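Local coordinates for fluvirucin B1 DH domain from module 1 (Actinomadura vulgaris, PDB 6OBV), which probably catalyses the dehydration of a beta-hydroxyacyl intermediate bound to the acyl carrier protein in the first module of the fluvirucin B1 polyketide synthase, at residues 37-42 against 221-226. Sequence-based numbering, arbitrary orientation.
Sequences HPMLGA and GGYGIH
His37 meets Tyr223 obliquely, the two rings nearly perpendicular at 82° with centroids 5.5 Å apart. The imidazole reaches this place because CG lies anti to the backbone N (chi1 -172°). Both of its nitrogens are engaged. His37 ND1 accepts the backbone N-H of Met39 at 3.1 Å, a nearly straight bond tilted from the ring plane, and NE2 bonds to Glu84 OE2. These two bonds fix the rotation of the ring. Pro38 carries most of the apolar contact. Pro38 CG sits over the centre of one Tyr223 face, 3.6 Å from the ring centroid, as a CH-pi contact. Pro38 CB lies 3.4 Å from Tyr223 OH, while Pro38 CD rests against Gly222 O at 3.3 Å. Met39 adds its CG at the edge of the phenol ring, 4.0 Å from Tyr223 CE1. Further along, Gly41 and Ala42 both face Thr55 of strand 52-58, a classic beta bulge. Glu84 of helix 79-92 also accepts the backbone N-H groups of Gly224 and Ile225. That helix thus joins residues 37-39 to the loop leading into helix 227-232 of the double hot-dog fold, where His226 is the N-cap and begins the HPALLD motif.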
loop_
_atom_site.group_PDB
_atom_site.type_symbol
_atom_site.label_atom_id
_atom_site.label_comp_id
_atom_site.label_asym_id
_atom_site.label_seq_id
_atom_site.Cartn_x
_atom_site.Cartn_y
_atom_site.Cartn_z
ATOM N N HIS A 37 4.695 -12.974 -6.854
ATOM C CA HIS A 37 6.114 -12.765 -7.054
ATOM C C HIS A 37 6.799 -13.150 -5.755
ATOM O O HIS A 37 6.204 -12.983 -4.688
ATOM C CB HIS A 37 6.399 -11.301 -7.417
ATOM C CG HIS A 37 7.815 -11.047 -7.825
ATOM N ND1 HIS A 37 8.809 -10.763 -6.916
ATOM C CD2 HIS A 37 8.405 -11.043 -9.043
ATOM C CE1 HIS A 37 9.953 -10.597 -7.555
ATOM N NE2 HIS A 37 9.734 -10.752 -8.848
ATOM N N PRO A 38 8.026 -13.696 -5.800
ATOM C CA PRO A 38 8.674 -14.139 -4.545
ATOM C C PRO A 38 9.036 -13.016 -3.585
ATOM O O PRO A 38 9.186 -13.275 -2.386
ATOM C CB PRO A 38 9.933 -14.873 -5.040
ATOM C CG PRO A 38 9.593 -15.332 -6.429
ATOM C CD PRO A 38 8.731 -14.214 -6.991
ATOM N N MET A 39 9.198 -11.779 -4.053
ATOM C CA MET A 39 9.619 -10.706 -3.169
ATOM C C MET A 39 8.553 -9.651 -2.955
ATOM O O MET A 39 8.659 -8.887 -1.991
ATOM C CB MET A 39 10.886 -10.018 -3.711
ATOM C CG MET A 39 12.027 -10.972 -3.996
ATOM S SD MET A 39 13.604 -10.128 -4.273
ATOM C CE MET A 39 13.356 -9.409 -5.871
ATOM N N LEU A 40 7.547 -9.587 -3.829
ATOM C CA LEU A 40 6.445 -8.635 -3.714
ATOM C C LEU A 40 5.127 -9.386 -3.658
ATOM O O LEU A 40 4.896 -10.291 -4.465
ATOM C CB LEU A 40 6.408 -7.678 -4.895
ATOM C CG LEU A 40 7.672 -6.877 -5.097
ATOM C CD1 LEU A 40 7.620 -6.363 -6.496
ATOM C CD2 LEU A 40 7.758 -5.743 -4.054
ATOM N N GLY A 41 4.256 -8.988 -2.732
ATOM C CA GLY A 41 3.000 -9.668 -2.527
ATOM C C GLY A 41 1.752 -8.813 -2.655
ATOM O O GLY A 41 0.642 -9.359 -2.585
ATOM N N ALA A 42 1.887 -7.495 -2.847
ATOM C CA ALA A 42 0.703 -6.638 -2.860
ATOM C C ALA A 42 0.898 -5.431 -3.769
ATOM O O ALA A 42 1.984 -4.851 -3.821
ATOM C CB ALA A 42 0.353 -6.166 -1.443
ATOM N N GLY A 221 11.102 -20.014 -11.489
ATOM C CA GLY A 221 9.949 -19.774 -12.344
ATOM C C GLY A 221 9.113 -18.574 -11.935
ATOM O O GLY A 221 8.482 -17.933 -12.784
ATOM N N GLY A 222 9.101 -18.243 -10.641
ATOM C CA GLY A 222 8.360 -17.093 -10.161
ATOM C C GLY A 222 9.040 -15.755 -10.358
ATOM O O GLY A 222 8.383 -14.712 -10.266
ATOM N N TYR A 223 10.337 -15.749 -10.618
ATOM C CA TYR A 223 11.016 -14.497 -10.881
ATOM C C TYR A 223 10.851 -14.117 -12.347
ATOM O O TYR A 223 10.636 -14.968 -13.211
ATOM C CB TYR A 223 12.494 -14.602 -10.514
ATOM C CG TYR A 223 12.730 -14.640 -9.009
ATOM C CD1 TYR A 223 12.791 -13.462 -8.263
ATOM C CD2 TYR A 223 12.890 -15.845 -8.338
ATOM C CE1 TYR A 223 13.003 -13.473 -6.896
ATOM C CE2 TYR A 223 13.107 -15.871 -6.966
ATOM C CZ TYR A 223 13.168 -14.679 -6.254
ATOM O OH TYR A 223 13.369 -14.706 -4.892
ATOM N N GLY A 224 10.914 -12.815 -12.608
ATOM C CA GLY A 224 11.157 -12.344 -13.955
ATOM C C GLY A 224 12.470 -12.917 -14.458
ATOM O O GLY A 224 12.511 -13.596 -15.483
ATOM N N ILE A 225 13.555 -12.646 -13.733
ATOM C CA ILE A 225 14.799 -13.399 -13.855
ATOM C C ILE A 225 15.432 -13.441 -12.471
ATOM O O ILE A 225 15.607 -12.394 -11.830
ATOM C CB ILE A 225 15.755 -12.812 -14.920
ATOM C CG1 ILE A 225 16.915 -13.804 -15.136
ATOM C CG2 ILE A 225 16.234 -11.386 -14.522
ATOM C CD1 ILE A 225 17.816 -13.591 -16.361
ATOM N N HIS A 226 15.729 -14.652 -11.975
ATOM C CA HIS A 226 16.251 -14.786 -10.622
ATOM C C HIS A 226 17.416 -13.815 -10.426
ATOM O O HIS A 226 18.342 -13.794 -11.248
ATOM C CB HIS A 226 16.707 -16.223 -10.340
ATOM C CG HIS A 226 16.874 -16.529 -8.878
ATOM N ND1 HIS A 226 17.718 -15.811 -8.055
ATOM C CD2 HIS A 226 16.291 -17.463 -8.091
ATOM C CE1 HIS A 226 17.655 -16.298 -6.828
ATOM N NE2 HIS A 226 16.792 -17.296 -6.820
#